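Local coordinates for protein NADH-rubredoxin oxidoreductase (Clostridium acetobutylicum, PDB 3KLJ) that catalyses the NADH-dependent reduction of rubredoxin through one bound FAD, passing electrons on toward partner proteins that scavenge dioxygen, at residues E179-R184 against L192-K197; Q185-G190 against D335-C340; A242-I247 against V266-G271. All coordinates share one frame; numbering follows the deposited sequence.

Interaction 1 of 3, residues E179-R184 against L192-K197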
loop_
_atom_site.group_PDB
_atom_site.type_symbol
_atom_site.label_atom_id
_atom_site.label_comp_id
_atom_site.label_asym_id
_atom_site.label_seq_id
_atom_site.Cartn_x
_atom_site.Cartn_y
_atom_site.Cartn_z
ATOM N N GLU A 179 10.929 -16.882 11.008
ATOM C CA GLU A 179 11.191 -18.171 10.378
ATOM C C GLU A 179 10.622 -18.264 8.964
ATOM O O GLU A 179 11.134 -19.017 8.141
ATOM C CB GLU A 179 10.642 -19.322 11.237
ATOM C CG GLU A 179 11.277 -20.687 10.925
ATOM C CD GLU A 179 10.602 -21.846 11.641
ATOM O OE1 GLU A 179 9.617 -21.612 12.366
ATOM O OE2 GLU A 179 11.068 -22.999 11.489
ATOM N N TYR A 180 9.563 -17.507 8.683
ATOM C CA TYR A 180 8.859 -17.643 7.414
ATOM C C TYR A 180 8.346 -16.296 6.916
ATOM O O TYR A 180 8.076 -15.404 7.723
ATOM C CB TYR A 180 7.686 -18.630 7.552
ATOM C CG TYR A 180 6.700 -18.237 8.623
ATOM C CD1 TYR A 180 6.904 -18.612 9.951
ATOM C CD2 TYR A 180 5.565 -17.481 8.311
ATOM C CE1 TYR A 180 6.015 -18.243 10.945
ATOM C CE2 TYR A 180 4.659 -17.110 9.301
ATOM C CZ TYR A 180 4.897 -17.492 10.618
ATOM O OH TYR A 180 4.011 -17.136 11.606
ATOM N N PRO A 181 8.193 -16.143 5.588
ATOM C CA PRO A 181 7.757 -14.826 5.116
ATOM C C PRO A 181 6.238 -14.648 5.239
ATOM O O PRO A 181 5.494 -15.628 5.421
ATOM C CB PRO A 181 8.163 -14.847 3.644
ATOM C CG PRO A 181 7.968 -16.313 3.250
ATOM C CD PRO A 181 8.414 -17.084 4.470
ATOM N N LEU A 182 5.803 -13.390 5.158
ATOM C CA LEU A 182 4.394 -13.026 5.011
ATOM C C LEU A 182 3.560 -13.396 6.238
ATOM O O LEU A 182 2.433 -13.881 6.116
ATOM C CB LEU A 182 3.817 -13.678 3.749
ATOM C CG LEU A 182 3.172 -12.731 2.737
ATOM C CD1 LEU A 182 4.275 -11.906 2.089
ATOM C CD2 LEU A 182 2.379 -13.525 1.691
ATOM N N GLU A 183 4.114 -13.136 7.418
ATOM C CA GLU A 183 3.525 -13.606 8.673
ATOM C C GLU A 183 2.197 -12.934 9.033
ATOM O O GLU A 183 1.503 -13.375 9.952
ATOM C CB GLU A 183 4.532 -13.461 9.825
ATOM C CG GLU A 183 4.555 -12.076 10.469
ATOM C CD GLU A 183 5.445 -11.074 9.742
ATOM O OE1 GLU A 183 5.870 -11.338 8.590
ATOM O OE2 GLU A 183 5.727 -10.012 10.348
ATOM N N ARG A 184 1.849 -11.868 8.318
ATOM C CA ARG A 184 0.576 -11.174 8.522
ATOM C C ARG A 184 -0.532 -11.805 7.685
ATOM O O ARG A 184 -1.709 -11.617 7.970
ATOM C CB ARG A 184 0.677 -9.688 8.154
ATOM C CG ARG A 184 1.852 -8.938 8.772
ATOM C CD ARG A 184 1.971 -7.556 8.158
ATOM N NE ARG A 184 1.237 -6.550 8.920
ATOM C CZ ARG A 184 0.996 -6.633 10.224
ATOM N NH1 ARG A 184 1.436 -7.677 10.918
ATOM N NH2 ARG A 184 0.322 -5.667 10.839
ATOM N N LEU A 192 6.083 -21.193 4.859
ATOM C CA LEU A 192 7.125 -22.126 4.468
ATOM C C LEU A 192 6.796 -22.765 3.121
ATOM O O LEU A 192 7.687 -23.001 2.313
ATOM C CB LEU A 192 7.350 -23.196 5.552
ATOM C CG LEU A 192 8.033 -22.685 6.830
ATOM C CD1 LEU A 192 8.218 -23.832 7.814
ATOM C CD2 LEU A 192 9.385 -21.992 6.537
ATOM N N PHE A 193 5.513 -23.024 2.874
ATOM C CA PHE A 193 5.069 -23.447 1.553
ATOM C C PHE A 193 5.504 -22.393 0.521
ATOM O O PHE A 193 6.117 -22.727 -0.500
ATOM C CB PHE A 193 3.546 -23.665 1.549
ATOM C CG PHE A 193 2.990 -24.135 0.229
ATOM C CD1 PHE A 193 2.618 -23.216 -0.756
ATOM C CD2 PHE A 193 2.816 -25.492 -0.021
ATOM C CE1 PHE A 193 2.093 -23.645 -1.976
ATOM C CE2 PHE A 193 2.287 -25.936 -1.238
ATOM C CZ PHE A 193 1.930 -25.017 -2.216
ATOM N N LEU A 194 5.208 -21.124 0.804
ATOM C CA LEU A 194 5.596 -20.036 -0.071
ATOM C C LEU A 194 7.132 -19.930 -0.218
ATOM O O LEU A 194 7.648 -19.830 -1.332
ATOM C CB LEU A 194 4.993 -18.710 0.432
ATOM C CG LEU A 194 5.294 -17.455 -0.391
ATOM C CD1 LEU A 194 4.580 -17.531 -1.746
ATOM C CD2 LEU A 194 4.867 -16.194 0.371
ATOM N N LYS A 195 7.853 -19.969 0.901
ATOM C CA LYS A 195 9.326 -19.948 0.875
ATOM C C LYS A 195 9.890 -21.021 -0.071
ATOM O O LYS A 195 10.786 -20.734 -0.862
ATOM C CB LYS A 195 9.904 -20.143 2.281
ATOM C CG LYS A 195 11.440 -20.047 2.336
ATOM C CD LYS A 195 12.010 -20.588 3.629
ATOM C CE LYS A 195 13.538 -20.500 3.630
ATOM N NZ LYS A 195 14.195 -21.322 2.564
ATOM N N ASP A 196 9.353 -22.242 0.010
ATOM C CA ASP A 196 9.778 -23.361 -0.848
ATOM C C ASP A 196 9.543 -23.056 -2.323
ATOM O O ASP A 196 10.443 -23.209 -3.153
ATOM C CB ASP A 196 9.061 -24.663 -0.441
ATOM C CG ASP A 196 9.041 -25.720 -1.557
ATOM O OD1 ASP A 196 10.095 -26.004 -2.163
ATOM O OD2 ASP A 196 7.960 -26.288 -1.816
ATOM N N LYS A 197 8.325 -22.637 -2.648
ATOM C CA LYS A 197 7.960 -22.302 -4.020
ATOM C C LYS A 197 8.823 -21.156 -4.576
ATOM O O LYS A 197 9.230 -21.176 -5.743
ATOM C CB LYS A 197 6.480 -21.917 -4.099
ATOM C CG LYS A 197 5.487 -23.060 -3.928
ATOM C CD LYS A 197 5.623 -24.110 -5.024
ATOM C CE LYS A 197 4.523 -25.133 -4.933
ATOM N NZ LYS A 197 4.953 -26.433 -5.524
#

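Interaction 2 of 3, residues Q185-G190 against D335-C340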
loop_
_atom_site.group_PDB
_atom_site.type_symbol
_atom_site.label_atom_id
_atom_site.label_comp_id
_atom_site.label_asym_id
_atom_site.label_seq_id
_atom_site.Cartn_x
_atom_site.Cartn_y
_atom_site.Cartn_z
ATOM N N GLN A 185 -0.149 -12.546 6.645
ATOM C CA GLN A 185 -1.129 -13.102 5.697
ATOM C C GLN A 185 -1.216 -14.621 5.739
ATOM O O GLN A 185 -2.216 -15.205 5.324
ATOM C CB GLN A 185 -0.806 -12.647 4.267
ATOM C CG GLN A 185 -1.433 -11.304 3.908
ATOM C CD GLN A 185 -0.466 -10.153 3.996
ATOM O OE1 GLN A 185 0.748 -10.325 3.870
ATOM N NE2 GLN A 185 -1.002 -8.958 4.189
ATOM N N LEU A 186 -0.156 -15.247 6.245
ATOM C CA LEU A 186 -0.017 -16.698 6.230
ATOM C C LEU A 186 0.299 -17.229 7.623
ATOM O O LEU A 186 0.963 -16.547 8.416
ATOM C CB LEU A 186 1.131 -17.073 5.287
ATOM C CG LEU A 186 0.901 -17.547 3.847
ATOM C CD1 LEU A 186 -0.558 -17.490 3.369
ATOM C CD2 LEU A 186 1.860 -16.896 2.855
ATOM N N ASP A 187 -0.152 -18.446 7.919
ATOM C CA ASP A 187 0.377 -19.171 9.084
ATOM C C ASP A 187 1.790 -19.663 8.776
ATOM O O ASP A 187 2.307 -19.428 7.673
ATOM C CB ASP A 187 -0.557 -20.303 9.564
ATOM C CG ASP A 187 -0.751 -21.429 8.535
ATOM O OD1 ASP A 187 -1.108 -22.547 8.969
ATOM O OD2 ASP A 187 -0.564 -21.223 7.315
ATOM N N ARG A 188 2.422 -20.330 9.744
ATOM C CA ARG A 188 3.801 -20.765 9.573
ATOM C C ARG A 188 3.937 -21.695 8.371
ATOM O O ARG A 188 4.809 -21.492 7.519
ATOM C CB ARG A 188 4.337 -21.433 10.846
ATOM C CG ARG A 188 5.733 -21.991 10.691
ATOM C CD ARG A 188 6.190 -22.730 11.955
ATOM N NE ARG A 188 7.510 -23.320 11.771
ATOM C CZ ARG A 188 7.722 -24.538 11.276
ATOM N NH1 ARG A 188 6.695 -25.299 10.905
ATOM N NH2 ARG A 188 8.969 -24.994 11.147
ATOM N N ASP A 189 3.077 -22.705 8.316
ATOM C CA ASP A 189 3.117 -23.725 7.266
ATOM C C ASP A 189 2.841 -23.092 5.887
ATOM O O ASP A 189 3.425 -23.495 4.884
ATOM C CB ASP A 189 2.105 -24.845 7.553
ATOM C CG ASP A 189 2.394 -25.610 8.862
ATOM O OD1 ASP A 189 1.490 -26.304 9.354
ATOM O OD2 ASP A 189 3.511 -25.535 9.407
ATOM N N GLY A 190 1.956 -22.100 5.850
ATOM C CA GLY A 190 1.685 -21.347 4.609
ATOM C C GLY A 190 2.926 -20.619 4.120
ATOM O O GLY A 190 3.295 -20.721 2.949
ATOM N N ASP A 335 0.389 -27.943 -5.929
ATOM C CA ASP A 335 0.049 -26.701 -6.617
ATOM C C ASP A 335 -0.557 -25.643 -5.692
ATOM O O ASP A 335 -0.601 -24.467 -6.045
ATOM C CB ASP A 335 -0.932 -26.991 -7.770
ATOM C CG ASP A 335 -2.003 -28.035 -7.404
ATOM O OD1 ASP A 335 -3.205 -27.786 -7.666
ATOM O OD2 ASP A 335 -1.650 -29.114 -6.868
ATOM N N LYS A 336 -1.037 -26.061 -4.522
ATOM C CA LYS A 336 -1.796 -25.155 -3.663
ATOM C C LYS A 336 -1.664 -25.426 -2.163
ATOM O O LYS A 336 -1.346 -26.532 -1.746
ATOM C CB LYS A 336 -3.273 -25.110 -4.088
ATOM C CG LYS A 336 -4.080 -26.358 -3.786
ATOM C CD LYS A 336 -5.526 -26.245 -4.313
ATOM C CE LYS A 336 -5.598 -26.537 -5.812
ATOM N NZ LYS A 336 -6.988 -26.480 -6.335
ATOM N N TYR A 337 -1.880 -24.382 -1.369
ATOM C CA TYR A 337 -1.893 -24.491 0.075
ATOM C C TYR A 337 -3.181 -23.851 0.551
ATOM O O TYR A 337 -3.568 -22.766 0.082
ATOM C CB TYR A 337 -0.670 -23.796 0.714
ATOM C CG TYR A 337 -0.737 -23.770 2.230
ATOM C CD1 TYR A 337 -0.266 -24.849 2.992
ATOM C CD2 TYR A 337 -1.315 -22.691 2.904
ATOM C CE1 TYR A 337 -0.344 -24.842 4.381
ATOM C CE2 TYR A 337 -1.400 -22.671 4.292
ATOM C CZ TYR A 337 -0.909 -23.750 5.026
ATOM O OH TYR A 337 -1.001 -23.740 6.399
ATOM N N ILE A 338 -3.853 -24.532 1.471
ATOM C CA ILE A 338 -5.099 -24.031 2.041
ATOM C C ILE A 338 -4.998 -24.068 3.553
ATOM O O ILE A 338 -4.572 -25.068 4.117
ATOM C CB ILE A 338 -6.310 -24.888 1.615
ATOM C CG1 ILE A 338 -6.456 -24.885 0.091
ATOM C CG2 ILE A 338 -7.598 -24.405 2.331
ATOM C CD1 ILE A 338 -7.289 -26.044 -0.468
ATOM N N VAL A 339 -5.376 -22.968 4.198
ATOM C CA VAL A 339 -5.588 -22.976 5.639
ATOM C C VAL A 339 -6.904 -22.272 5.953
ATOM O O VAL A 339 -7.214 -21.206 5.407
ATOM C CB VAL A 339 -4.364 -22.417 6.454
ATOM C CG1 VAL A 339 -4.109 -20.930 6.177
ATOM C CG2 VAL A 339 -4.545 -22.672 7.943
ATOM N N CYS A 340 -7.684 -22.899 6.823
ATOM C CA CYS A 340 -9.013 -22.427 7.137
ATOM C C CYS A 340 -9.181 -22.473 8.660
ATOM O O CYS A 340 -8.993 -23.520 9.285
ATOM C CB CYS A 340 -10.011 -23.324 6.390
ATOM S SG CYS A 340 -11.720 -23.080 6.710
#

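Interaction 3 of 3, residues A242-I247 against V266-G271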
loop_
_atom_site.group_PDB
_atom_site.type_symbol
_atom_site.label_atom_id
_atom_site.label_comp_id
_atom_site.label_asym_id
_atom_site.label_seq_id
_atom_site.Cartn_x
_atom_site.Cartn_y
_atom_site.Cartn_z
ATOM N N ALA A 242 -8.021 14.952 14.010
ATOM C CA ALA A 242 -7.909 13.700 14.754
ATOM C C ALA A 242 -7.157 12.668 13.943
ATOM O O ALA A 242 -7.344 12.563 12.728
ATOM C CB ALA A 242 -9.280 13.178 15.150
ATOM N N SER A 243 -6.284 11.927 14.618
ATOM C CA SER A 243 -5.536 10.861 13.973
ATOM C C SER A 243 -5.226 9.751 14.958
ATOM O O SER A 243 -5.128 9.980 16.166
ATOM C CB SER A 243 -4.232 11.398 13.348
ATOM O OG SER A 243 -3.340 11.878 14.345
ATOM N N LYS A 244 -5.072 8.542 14.436
ATOM C CA LYS A 244 -4.488 7.453 15.212
ATOM C C LYS A 244 -3.277 6.941 14.439
ATOM O O LYS A 244 -2.184 7.478 14.597
ATOM C CB LYS A 244 -5.517 6.348 15.498
ATOM C CG LYS A 244 -6.758 6.820 16.263
ATOM C CD LYS A 244 -6.469 7.117 17.729
ATOM C CE LYS A 244 -7.670 7.774 18.399
ATOM N NZ LYS A 244 -7.446 8.049 19.862
ATOM N N ARG A 245 -3.465 5.909 13.617
ATOM C CA ARG A 245 -2.468 5.541 12.623
ATOM C C ARG A 245 -2.565 6.542 11.467
ATOM O O ARG A 245 -1.563 7.120 11.054
ATOM C CB ARG A 245 -2.685 4.107 12.111
ATOM C CG ARG A 245 -1.876 3.771 10.837
ATOM C CD ARG A 245 -1.910 2.271 10.519
ATOM N NE ARG A 245 -1.248 1.992 9.248
ATOM C CZ ARG A 245 0.013 1.576 9.126
ATOM N NH1 ARG A 245 0.775 1.379 10.202
ATOM N NH2 ARG A 245 0.512 1.361 7.919
ATOM N N GLY A 246 -3.782 6.734 10.957
ATOM C CA GLY A 246 -4.024 7.678 9.882
ATOM C C GLY A 246 -4.913 8.810 10.343
ATOM O O GLY A 246 -5.299 8.853 11.519
ATOM N N ILE A 247 -5.233 9.729 9.428
ATOM C CA ILE A 247 -6.179 10.810 9.713
ATOM C C ILE A 247 -7.581 10.197 9.755
ATOM O O ILE A 247 -7.996 9.520 8.816
ATOM C CB ILE A 247 -6.111 11.966 8.658
ATOM C CG1 ILE A 247 -4.732 12.641 8.675
ATOM C CG2 ILE A 247 -7.219 13.009 8.900
ATOM C CD1 ILE A 247 -4.488 13.605 7.524
ATOM N N VAL A 266 -3.352 8.026 3.661
ATOM C CA VAL A 266 -3.203 8.846 4.862
ATOM C C VAL A 266 -4.408 8.727 5.824
ATOM O O VAL A 266 -4.315 9.133 6.982
ATOM C CB VAL A 266 -2.979 10.347 4.513
ATOM C CG1 VAL A 266 -4.290 11.007 4.033
ATOM C CG2 VAL A 266 -2.405 11.117 5.727
ATOM N N ALA A 267 -5.512 8.169 5.334
ATOM C CA ALA A 267 -6.794 8.233 6.019
ATOM C C ALA A 267 -7.197 6.916 6.671
ATOM O O ALA A 267 -6.967 5.839 6.123
ATOM C CB ALA A 267 -7.880 8.693 5.046
ATOM N N GLU A 268 -7.811 7.026 7.846
ATOM C CA GLU A 268 -8.228 5.878 8.624
ATOM C C GLU A 268 -9.749 5.935 8.824
ATOM O O GLU A 268 -10.276 6.890 9.417
ATOM C CB GLU A 268 -7.477 5.877 9.961
ATOM C CG GLU A 268 -7.893 4.793 10.954
ATOM C CD GLU A 268 -6.971 4.729 12.180
ATOM O OE1 GLU A 268 -7.377 4.127 13.207
ATOM O OE2 GLU A 268 -5.835 5.262 12.116
ATOM N N PHE A 269 -10.430 4.899 8.341
ATOM C CA PHE A 269 -11.898 4.863 8.254
ATOM C C PHE A 269 -12.391 3.659 9.037
ATOM O O PHE A 269 -12.106 2.507 8.670
ATOM C CB PHE A 269 -12.327 4.729 6.784
ATOM C CG PHE A 269 -13.818 4.590 6.588
ATOM C CD1 PHE A 269 -14.694 5.610 6.973
ATOM C CD2 PHE A 269 -14.351 3.438 6.001
ATOM C CE1 PHE A 269 -16.072 5.479 6.785
ATOM C CE2 PHE A 269 -15.714 3.303 5.795
ATOM C CZ PHE A 269 -16.582 4.332 6.182
ATOM N N TYR A 270 -13.121 3.918 10.119
ATOM C CA TYR A 270 -13.505 2.864 11.052
ATOM C C TYR A 270 -12.307 2.002 11.464
ATOM O O TYR A 270 -12.418 0.780 11.573
ATOM C CB TYR A 270 -14.622 1.998 10.474
ATOM C CG TYR A 270 -15.985 2.636 10.597
ATOM C CD1 TYR A 270 -16.624 3.163 9.484
ATOM C CD2 TYR A 270 -16.634 2.713 11.839
ATOM C CE1 TYR A 270 -17.898 3.737 9.583
ATOM C CE2 TYR A 270 -17.904 3.296 11.948
ATOM C CZ TYR A 270 -18.523 3.804 10.816
ATOM O OH TYR A 270 -19.757 4.384 10.903
ATOM N N GLY A 271 -11.168 2.654 11.705
ATOM C CA GLY A 271 -9.989 1.969 12.229
ATOM C C GLY A 271 -9.207 1.211 11.161
ATOM O O GLY A 271 -8.236 0.512 11.471
#

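Interaction 1 of 3, residues E179-R184 against L192-K197
Apolar packing joins Tyr-180, Pro-181 and Leu-182 to Leu-192, Leu-194 and Lys-195, where the loop following strand 172-175 in the NADH-binding domain runs past a face of helix 188-199. At one end, the CD2 methyl of Leu-192 lies against the carbonyl oxygen of Glu-179 and the CB of Tyr-180, 3.8 Å from Glu-179 O and 3.9 Å from Tyr-180 CB. The Tyr-180 ring itself leads away from the helix: its CG sits between the backbone N and the carbonyl carbon (chi1 57°), and CB alone does the touching. In the middle, Pro-181 points to the helix, its CD 4.0 Å from Lys-195 CB and its CG 4.2 Å from Leu-194 CD2; Pro-181 and Lys-195 cross at about a right angle, and the ammonium end of the lysine runs off from the loop. At the other end, Leu-182 and Leu-194 also cross at about a right angle and meet methyl to methyl, CD2 to CD2 at 3.9 Å. Ile-314 of strand 312-317 touches both leucines, so the C-terminal domain covers this buried end. With no hydrogen bond passing between loop and helix, the fit depends on shape and on burial of methyl and methylene groups.

Interaction 2 of 3, residues Q185-G190 against D335-C340
Asp-187 OD2 accepts two hydrogen bonds, one from each side of a domain boundary. Tyr-337 OH donates to its syn lone pair at 2.7 Å, while Gly-190 N reaches OD2 at 3.0 Å from above the carboxylate plane, the N-H...O angle being 139°. The second of these is a capping bond, with Asp-187 as N-cap of helix 188-199. Carboxylate and phenol ring are inclined by 41°. Arg-330 of the neighbouring strand 327-332 completes the polar cluster, pairing with the carboxylates of Asp-187 and Asp-189 and also bonding to Tyr-337 OH; its positive charge would be expected to favour a charged Asp-187. The first turn of the helix lies over one face of the tyrosine ring, where Gly-190 CA makes a CH-pi contact, 3.6 Å from the ring centroid of Tyr-337 and displaced toward CE2. Having no side chain, Gly-190 can bring its CA this close to the ring without crowding Tyr-337 CE2 or Asp-187 OD2. Beside the tyrosine, Val-339 meets the carboxylate tip to tip, its CG2 3.6 Å from Asp-187 OD1. The arrangement is that of an N-capped helix start, here docked from the NADH-binding domain onto strand 337-343 of the antiparallel sheet in the C-terminal domain.

Interaction 3 of 3, residues A242-I247 against V266-G271
Ile-247 and Ala-267 pair in a parallel beta bridge, with Ile-247 N donating to Val-266 O at 2.7 Å and Glu-268 N donating to Ile-247 O, also at 2.7 Å. The side chain of Glu-268, one residue beyond the bridge, reaches to the loop that leads into strand 247-249. Its CG is anti to the backbone N (chi1 175°) and the chain stays extended beyond CG, carrying OE2 to the backbone amides of the loop. Gly-246 N meets this oxygen nearly along the C-O axis at 2.8 Å, in an almost straight bond (175° at the hydrogen). A weak bond from Arg-245 N, 2.9 Å from Glu-268 OE2, comes in at a much poorer angle. This two-stranded parallel sheet belongs to the FAD-binding domain of the glutathione reductase fold, and Asp-265, which binds FAD, lies two residues before strand 267-269. The guanidinium of Arg-245 leads away from the carboxylate to Val-229 O and Asn-273 OD1, whereas its CB lies 3.4 Å from Glu-268 OE2. Lys-244 crosses the glutamate obliquely, contributing CB and CG rather than its amine. At the Val-266 end of the contact the packing becomes apolar: the CD1 methyl of Ile-247 packs at 3.7 Å against CG2 of Val-266, whose side chain comes within about 6 Å of the bound FAD.

Interactions 1 and 2 lie side by side, their centres 9 Å apart, and share helix 188-199: interaction 1 fits the preceding loop to the helix within the NADH-binding domain, and interaction 2 joins the start of that helix to the C-terminal sheet. They also touch through the salt bridge of Glu-179 with Arg-188 and the packing of Phe-193 on Tyr-337. Interaction 3 is about 30 Å from both, centre to centre, in the FAD-binding domain. Along the chain its segments follow those of interaction 1 and precede 335-340, so interaction 2 spans the sequence containing interaction 3. The three contacts thus involve all three domains, with interaction 3 closer to the bound FAD than interaction 1.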